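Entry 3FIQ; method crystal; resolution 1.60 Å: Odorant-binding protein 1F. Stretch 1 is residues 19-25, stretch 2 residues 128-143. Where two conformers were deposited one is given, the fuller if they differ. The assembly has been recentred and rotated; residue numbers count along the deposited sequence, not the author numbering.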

ATOM      1  N   LEU A  19       0.106   6.195   5.114  1.00  5.00           N
ATOM      2  CA  LEU A  19      -0.131   6.473   6.531  1.00  5.26           C
ATOM      3  C   LEU A  19       0.232   5.329   7.447  1.00  5.23           C
ATOM      4  O   LEU A  19       0.943   5.534   8.436  1.00  5.39           O
ATOM      5  N   TYR A  20      -0.230   4.100   7.124  1.00  5.09           N
ATOM      6  CA  TYR A  20       0.025   2.947   7.935  1.00  5.13           C
ATOM      7  C   TYR A  20       0.259   1.763   7.031  1.00  4.90           C
ATOM      8  O   TYR A  20      -0.306   1.683   5.943  1.00  4.97           O
ATOM      9  N   ILE A  21       1.093   0.821   7.500  1.00  4.90           N
ATOM     10  CA  ILE A  21       1.167  -0.487   6.857  1.00  4.80           C
ATOM     11  C   ILE A  21       1.121  -1.538   7.937  1.00  7.39           C
ATOM     12  O   ILE A  21       1.824  -1.428   8.917  1.00  6.89           O
ATOM     13  N   VAL A  22       0.341  -2.612   7.756  1.00  5.51           N
ATOM     14  CA  VAL A  22       0.386  -3.705   8.711  1.00  6.23           C
ATOM     15  C   VAL A  22       0.574  -5.006   7.939  1.00  7.72           C
ATOM     16  O   VAL A  22       0.059  -5.150   6.831  1.00  7.34           O
ATOM     17  N   ALA A  23       1.366  -5.942   8.435  1.00  6.81           N
ATOM     18  CA  ALA A  23       1.651  -7.150   7.664  1.00  6.70           C
ATOM     19  C   ALA A  23       1.895  -8.313   8.626  1.00  8.02           C
ATOM     20  O   ALA A  23       2.204  -8.070   9.773  1.00  8.35           O
ATOM     21  N   ASP A  24       1.718  -9.558   8.174  1.00  6.61           N
ATOM     22  CA  ASP A  24       1.960 -10.681   9.059  1.00  6.59           C
ATOM     23  C   ASP A  24       3.393 -11.108   9.191  1.00  8.91           C
ATOM     24  O   ASP A  24       3.687 -11.878  10.103  1.00 15.22           O
ATOM     25  N   ASN A  25       4.293 -10.603   8.359  1.00  6.49           N
ATOM     26  CA  ASN A  25       5.748 -10.777   8.469  1.00  6.44           C
ATOM     27  C   ASN A  25       6.314  -9.372   8.734  1.00  7.18           C
ATOM     28  O   ASN A  25       6.468  -8.551   7.821  1.00  9.51           O
ATOM     29  N   GLN A 128     -11.725   5.195  11.514  1.00 16.47           N
ATOM     30  CA  GLN A 128     -10.949   4.550  10.494  1.00 10.56           C
ATOM     31  C   GLN A 128      -9.831   3.666  11.094  1.00  8.60           C
ATOM     32  O   GLN A 128      -9.539   2.607  10.554  1.00 13.21           O
ATOM     33  N   LYS A 129      -9.258   4.066  12.198  1.00  9.63           N
ATOM     34  CA  LYS A 129      -8.273   3.262  12.895  1.00 10.17           C
ATOM     35  C   LYS A 129      -8.878   1.962  13.372  1.00 14.01           C
ATOM     36  O   LYS A 129      -8.244   0.926  13.296  1.00 14.49           O
ATOM     37  N   GLN A 130     -10.099   2.039  13.876  1.00 14.81           N
ATOM     38  CA  GLN A 130     -10.765   0.824  14.370  1.00 12.75           C
ATOM     39  C   GLN A 130     -11.145  -0.064  13.231  1.00 13.06           C
ATOM     40  O   GLN A 130     -11.004  -1.296  13.336  1.00 16.34           O
ATOM     41  N   GLU A 131     -11.587   0.529  12.132  1.00 14.78           N
ATOM     42  CA  GLU A 131     -11.830  -0.226  10.900  1.00 15.04           C
ATOM     43  C   GLU A 131     -10.558  -0.955  10.439  1.00 11.09           C
ATOM     44  O   GLU A 131     -10.587  -2.152  10.023  1.00 16.43           O
ATOM     45  N   LEU A 132      -9.435  -0.283  10.444  1.00 10.51           N
ATOM     46  CA  LEU A 132      -8.159  -0.892  10.074  1.00  9.30           C
ATOM     47  C   LEU A 132      -7.854  -2.056  10.960  1.00 10.34           C
ATOM     48  O   LEU A 132      -7.457  -3.153  10.488  1.00 11.93           O
ATOM     49  N   ARG A 133      -8.013  -1.888  12.252  1.00 11.66           N
ATOM     50  CA  ARG A 133      -7.786  -3.011  13.158  0.70 13.51           C
ATOM     51  C   ARG A 133      -8.697  -4.195  12.912  1.00 11.35           C
ATOM     52  O   ARG A 133      -8.265  -5.324  12.996  1.00 12.51           O
ATOM     53  N   LYS A 134      -9.974  -3.944  12.616  1.00  9.94           N
ATOM     54  CA  LYS A 134     -10.920  -4.994  12.355  1.00 12.42           C
ATOM     55  C   LYS A 134     -10.574  -5.730  11.082  1.00 14.75           C
ATOM     56  O   LYS A 134     -10.624  -6.944  11.049  1.00 15.25           O
ATOM     57  N   LEU A 135     -10.145  -5.005  10.061  1.00 12.52           N
ATOM     58  CA  LEU A 135      -9.764  -5.596   8.805  1.00 12.76           C
ATOM     59  C   LEU A 135      -8.526  -6.484   8.930  1.00 11.40           C
ATOM     60  O   LEU A 135      -8.481  -7.570   8.330  1.00 12.70           O
ATOM     61  N   ALA A 136      -7.521  -6.018   9.682  1.00 10.79           N
ATOM     62  CA  ALA A 136      -6.346  -6.776   9.908  1.00 10.60           C
ATOM     63  C   ALA A 136      -6.794  -8.116  10.561  1.00 12.03           C
ATOM     64  O   ALA A 136      -6.281  -9.158  10.208  1.00 13.80           O
ATOM     65  N   GLU A 137      -7.666  -8.088  11.554  1.00 14.17           N
ATOM     66  CA  GLU A 137      -8.134  -9.336  12.201  1.00 14.52           C
ATOM     67  C   GLU A 137      -8.763 -10.260  11.190  1.00 15.96           C
ATOM     68  O   GLU A 137      -8.494 -11.444  11.159  1.00 18.70           O
ATOM     69  N   GLU A 138      -9.593  -9.671  10.361  1.00 13.14           N
ATOM     70  CA  GLU A 138     -10.291 -10.429   9.363  1.00 15.83           C
ATOM     71  C   GLU A 138      -9.336 -11.088   8.392  1.00 15.62           C
ATOM     72  O   GLU A 138      -9.622 -12.220   7.948  1.00 17.62           O
ATOM     73  N   TYR A 139      -8.227 -10.427   8.091  1.00 15.58           N
ATOM     74  CA  TYR A 139      -7.240 -10.908   7.122  1.00 15.56           C
ATOM     75  C   TYR A 139      -6.080 -11.666   7.829  1.00 16.80           C
ATOM     76  O   TYR A 139      -5.057 -11.993   7.229  1.00 17.92           O
ATOM     77  N   ASN A 140      -6.259 -12.041   9.094  1.00 14.15           N
ATOM     78  CA  ASN A 140      -5.256 -12.819   9.794  0.70 18.38           C
ATOM     79  C   ASN A 140      -3.878 -12.110   9.867  1.00 13.23           C
ATOM     80  O   ASN A 140      -2.821 -12.740   9.759  1.00 15.77           O
ATOM     81  N   ILE A 141      -3.899 -10.797  10.078  1.00 11.63           N
ATOM     82  CA  ILE A 141      -2.717  -9.972  10.174  1.00  8.75           C
ATOM     83  C   ILE A 141      -2.650  -9.382  11.586  1.00 10.52           C
ATOM     84  O   ILE A 141      -3.641  -8.813  12.041  1.00 12.50           O
ATOM     85  N   PRO A 142      -1.551  -9.620  12.333  1.00 13.13           N
ATOM     86  CA  PRO A 142      -1.443  -9.146  13.708  1.00 11.03           C
ATOM     87  C   PRO A 142      -1.404  -7.645  13.798  1.00 10.80           C
ATOM     88  O   PRO A 142      -0.554  -7.008  13.187  1.00 10.62           O
ATOM     89  N   ASN A 143      -2.300  -7.030  14.580  1.00 10.26           N
ATOM     90  CA  ASN A 143      -2.283  -5.564  14.713  1.00  8.73           C
ATOM     91  C   ASN A 143      -1.069  -5.024  15.407  1.00 11.05           C
ATOM     92  O   ASN A 143      -0.732  -3.829  15.246  1.00  9.52           O
TER

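The rule of this contact is simple: a strand lies 10.0 Å from a helix, axis to axis, with the two chain directions only 21° apart, and alternate strand residues turn toward it. Tyr 20 and Val 22 point their CA-to-CB bonds at stretch 2, while Ile 21 and Ala 23 point away. No direct hydrogen bond crosses between the stretches, so the fit rests on apolar packing, with one water as polar mortar at the far end.

Val 22 covers the most ground. It is buried, and chi1 65° (p) sets both methyls against Ile 141, CG2 at 3.5 Å and CG1 at 4.0 Å from its CG2. CG1 also reaches CB of Ala 136 at 4.3 Å, a looser touch against a small residue that points toward the strand, and CG2 lies 3.3 Å from the backbone O of Pro 142.

Tyr 20 works farther back along the helix. Its chi1 of -67° (m) and chi2 of -90° carry the ring past Leu 132 and out to Lys 129. Leu 132, buried and pointing toward the strand, adopts chi1 177° (t) and chi2 63° (p); its CD2 reaches 4.1 Å from CB of Tyr 20 and sits oblique to the ring. Lys 129 starts sideways, but a chain of m, t, t, t rotamers extends it until CE stands 3.3 Å from OH of Tyr 20. Here the aliphatic part of a lysine packs beside a phenol at the exposed margin. Lys 129, Leu 132 and Ala 136 are spaced three and then four apart, so they fall along one side of the helix; Leu 132 and Ala 136 point toward the strand, and Lys 129 reaches it with its end.

Beyond the helix, Tyr 139 is the first residue to leave helical phi/psi, and Asn 140 follows with positive phi (59/39). The chain then returns toward the strand's end, bringing the CA atoms of Asp 24 and Ile 141 within 4.9 Å. Ile 141, chi1 -67° (m) and chi2 164° (t), is buried; its CG2 meets not only Val 22 but also the backbone, 3.6 Å from C of Ala 23. Ala 23 thus contributes through its main chain although its methyl faces away. Pro 142 adds its ring, with CD 3.7 Å from CA of Asp 24.

Asp 24 supplies the polar link. With chi1 at 57° (p), its OD2 accepts a hydrogen bond from water 1 at 2.8 Å, and the same water donates to O of Asn 140 at 2.6 Å, although, counting atoms elsewhere in the structure, it has more acceptors in reach than protons, so both bonds need not be made at once. OD1 of Asp 24 is satisfied elsewhere in the structure.

Asn 143 braces stretch 2 itself. Its CA-to-CB bond points away from the strand, and chi1 of -84° (m) lets ND2 donate to O of Arg 133 at 3.1 Å, nearly linear at 175°. That bond ties the returning tail to the helix, close to where Val 22 packs.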

ATOM      1  CB  LEU A  19      -1.594   6.860   6.760  1.00  5.49           C
ATOM      2  CG  LEU A  19      -2.120   8.071   5.984  1.00  6.85           C
ATOM      3  CD1 LEU A  19      -3.515   8.465   6.468  1.00  9.81           C
ATOM      4  CD2 LEU A  19      -1.207   9.231   6.159  1.00 12.11           C
ATOM      5  CB  TYR A  20      -1.183   2.591   8.827  1.00  5.41           C
ATOM      6  CG  TYR A  20      -1.486   3.606   9.915  1.00  5.75           C
ATOM      7  CD1 TYR A  20      -0.884   3.480  11.162  1.00  5.97           C
ATOM      8  CD2 TYR A  20      -2.335   4.654   9.686  1.00  6.33           C
ATOM      9  CE1 TYR A  20      -1.124   4.457  12.141  1.00  7.31           C
ATOM     10  CE2 TYR A  20      -2.539   5.634  10.645  1.00  7.13           C
ATOM     11  CZ  TYR A  20      -2.002   5.493  11.870  1.00  9.44           C
ATOM     12  OH  TYR A  20      -2.242   6.483  12.808  1.00 10.62           O
ATOM     13  CB  ILE A  21       2.487  -0.678   6.064  1.00  4.63           C
ATOM     14  CG1 ILE A  21       2.779   0.460   5.130  1.00  4.49           C
ATOM     15  CG2 ILE A  21       2.485  -1.972   5.319  1.00  7.70           C
ATOM     16  CD1 ILE A  21       4.132   0.373   4.433  1.00  6.18           C
ATOM     17  CB  VAL A  22      -0.812  -3.719   9.572  1.00  9.70           C
ATOM     18  CG1 VAL A  22      -2.013  -3.987   8.825  1.00 13.90           C
ATOM     19  CG2 VAL A  22      -0.642  -4.724  10.755  1.00 10.64           C
ATOM     20  CB  ALA A  23       2.848  -6.986   6.769  1.00  5.89           C
ATOM     21  CB  ASP A  24       1.093 -11.900   8.659  1.00  8.92           C
ATOM     22  CG  ASP A  24       1.281 -12.340   7.285  1.00  8.95           C
ATOM     23  OD1 ASP A  24       1.972 -11.691   6.496  1.00  9.04           O
ATOM     24  OD2 ASP A  24       0.610 -13.351   6.915  1.00 14.33           O
ATOM     25  CB  ASN A  25       6.353 -11.401   7.213  1.00  7.80           C
ATOM     26  CG  ASN A  25       6.000 -12.858   7.034  1.00 13.33           C
ATOM     27  OD1 ASN A  25       5.571 -13.299   5.934  1.00 16.41           O
ATOM     28  ND2 ASN A  25       6.094 -13.625   8.126  1.00 11.70           N
ATOM     29  CB  GLN A 128     -10.392   5.588   9.524  1.00 11.76           C
ATOM     30  CG  GLN A 128     -11.427   6.311   8.740  1.00 13.23           C
ATOM     31  CD  GLN A 128     -10.873   7.497   8.036  1.00 16.62           C
ATOM     32  OE1 GLN A 128      -9.969   8.151   8.540  1.00 12.40           O
ATOM     33  NE2 GLN A 128     -11.401   7.780   6.840  1.00 17.45           N
ATOM     34  CB  LYS A 129      -7.671   4.059  14.062  1.00 11.74           C
ATOM     35  CG  LYS A 129      -6.807   5.165  13.575  1.00 15.13           C
ATOM     36  CD  LYS A 129      -6.056   5.833  14.703  1.00 22.64           C
ATOM     37  CE  LYS A 129      -5.205   7.004  14.217  1.00 23.81           C
ATOM     38  NZ  LYS A 129      -4.772   7.810  15.428  1.00 29.97           N
ATOM     39  CB  GLN A 130     -11.985   1.158  15.206  1.00 19.52           C
ATOM     40  CG  GLN A 130     -11.610   1.749  16.496  1.00 24.20           C
ATOM     41  CD  GLN A 130     -10.970   0.746  17.474  1.00 36.23           C
ATOM     42  OE1 GLN A 130      -9.731   0.704  17.645  1.00 39.31           O
ATOM     43  NE2 GLN A 130     -11.811  -0.050  18.145  1.00 42.92           N
ATOM     44  CB  GLU A 131     -12.284   0.701   9.781  1.00 20.51           C
ATOM     45  CG  GLU A 131     -12.608  -0.065   8.480  1.00 23.64           C
ATOM     46  CD  GLU A 131     -13.358   0.790   7.449  1.00 34.26           C
ATOM     47  OE1 GLU A 131     -13.383   2.045   7.582  1.00 36.04           O
ATOM     48  OE2 GLU A 131     -13.906   0.195   6.510  1.00 40.40           O
ATOM     49  CB  LEU A 132      -7.036   0.095  10.131  1.00 10.21           C
ATOM     50  CG  LEU A 132      -5.641  -0.466   9.825  1.00  9.57           C
ATOM     51  CD1 LEU A 132      -5.542  -1.002   8.411  1.00 11.50           C
ATOM     52  CD2 LEU A 132      -4.583   0.598  10.032  1.00 11.62           C
ATOM     53  CB  ARG A 133      -7.903  -2.552  14.590  0.70 14.15           C
ATOM     54  CG  ARG A 133      -6.804  -1.570  14.989  0.70 13.22           C
ATOM     55  CD  ARG A 133      -6.919  -1.129  16.416  0.70 19.11           C
ATOM     56  NE  ARG A 133      -7.188  -2.214  17.344  0.70 25.52           N
ATOM     57  CZ  ARG A 133      -6.263  -2.949  17.966  0.70 25.23           C
ATOM     58  NH1 ARG A 133      -4.964  -2.730  17.776  0.70 21.03           N
ATOM     59  NH2 ARG A 133      -6.650  -3.901  18.792  0.70 30.37           N
ATOM     60  CB  LYS A 134     -12.340  -4.441  12.332  1.00 26.45           C
ATOM     61  CG  LYS A 134     -12.941  -4.199  13.729  1.00 34.80           C
ATOM     62  CD  LYS A 134     -13.042  -5.501  14.585  1.00 47.93           C
ATOM     63  CE  LYS A 134     -13.972  -5.318  15.821  1.00 52.90           C
ATOM     64  NZ  LYS A 134     -13.925  -6.452  16.796  1.00 51.89           N
ATOM     65  CB  LEU A 135      -9.480  -4.521   7.758  1.00 12.52           C
ATOM     66  CG  LEU A 135     -10.781  -3.991   7.217  1.00 13.61           C
ATOM     67  CD1 LEU A 135     -10.411  -2.655   6.495  1.00 16.59           C
ATOM     68  CD2 LEU A 135     -11.504  -5.000   6.303  1.00 16.78           C
ATOM     69  CB  ALA A 136      -5.323  -5.981  10.804  1.00 10.21           C
ATOM     70  CB  GLU A 137      -9.107  -9.031  13.355  1.00 17.59           C
ATOM     71  CG  GLU A 137      -8.385  -8.431  14.526  1.00 15.97           C
ATOM     72  CD  GLU A 137      -9.303  -7.811  15.637  1.00 38.19           C
ATOM     73  OE1 GLU A 137     -10.551  -7.723  15.459  1.00 35.11           O
ATOM     74  OE2 GLU A 137      -8.743  -7.395  16.699  1.00 34.91           O
ATOM     75  CB  GLU A 138     -11.293  -9.565   8.599  1.00 20.41           C
ATOM     76  CG  GLU A 138     -12.521  -9.094   9.343  1.00 36.26           C
ATOM     77  CD  GLU A 138     -13.302  -8.127   8.468  1.00 45.19           C
ATOM     78  OE1 GLU A 138     -13.204  -8.283   7.218  1.00 44.09           O
ATOM     79  OE2 GLU A 138     -14.000  -7.230   9.008  1.00 52.40           O
ATOM     80  CB  TYR A 139      -6.818  -9.727   6.132  1.00 18.19           C
ATOM     81  CG  TYR A 139      -7.882  -9.361   5.102  1.00 17.65           C
ATOM     82  CD1 TYR A 139      -8.920  -8.509   5.392  1.00 19.35           C
ATOM     83  CD2 TYR A 139      -7.941 -10.011   3.853  1.00 23.02           C
ATOM     84  CE1 TYR A 139      -9.975  -8.265   4.484  1.00 18.78           C
ATOM     85  CE2 TYR A 139      -8.959  -9.725   2.940  1.00 22.85           C
ATOM     86  CZ  TYR A 139      -9.974  -8.887   3.260  1.00 26.45           C
ATOM     87  OH  TYR A 139     -11.010  -8.667   2.353  1.00 28.37           O
ATOM     88  CB  ASN A 140      -5.180 -14.223   9.161  0.70 19.79           C
ATOM     89  CG  ASN A 140      -4.454 -15.239  10.031  0.70 23.58           C
ATOM     90  OD1 ASN A 140      -4.601 -15.275  11.267  0.70 29.03           O
ATOM     91  ND2 ASN A 140      -3.673 -16.115   9.372  0.70 22.69           N
ATOM     92  CB  ILE A 141      -2.742  -8.811   9.166  1.00 10.88           C
ATOM     93  CG1 ILE A 141      -2.656  -9.320   7.714  1.00  9.34           C
ATOM     94  CG2 ILE A 141      -1.595  -7.877   9.484  1.00 12.52           C
ATOM     95  CD1 ILE A 141      -3.070  -8.265   6.666  1.00  9.55           C
ATOM     96  CB  PRO A 142      -0.116  -9.799  14.214  1.00 11.30           C
ATOM     97  CG  PRO A 142       0.151 -10.901  13.289  1.00 17.14           C
ATOM     98  CD  PRO A 142      -0.345 -10.383  11.967  1.00 15.28           C
ATOM     99  CB  ASN A 143      -3.551  -5.089  15.443  1.00 13.50           C
ATOM    100  CG  ASN A 143      -4.703  -4.948  14.521  1.00 14.19           C
ATOM    101  OD1 ASN A 143      -4.606  -4.248  13.496  1.00 14.53           O
ATOM    102  ND2 ASN A 143      -5.794  -5.620  14.836  1.00 14.75           N
TER
HETATM  103  O   HOH W   1      -2.088 -13.629   7.377  1.00 31.04           O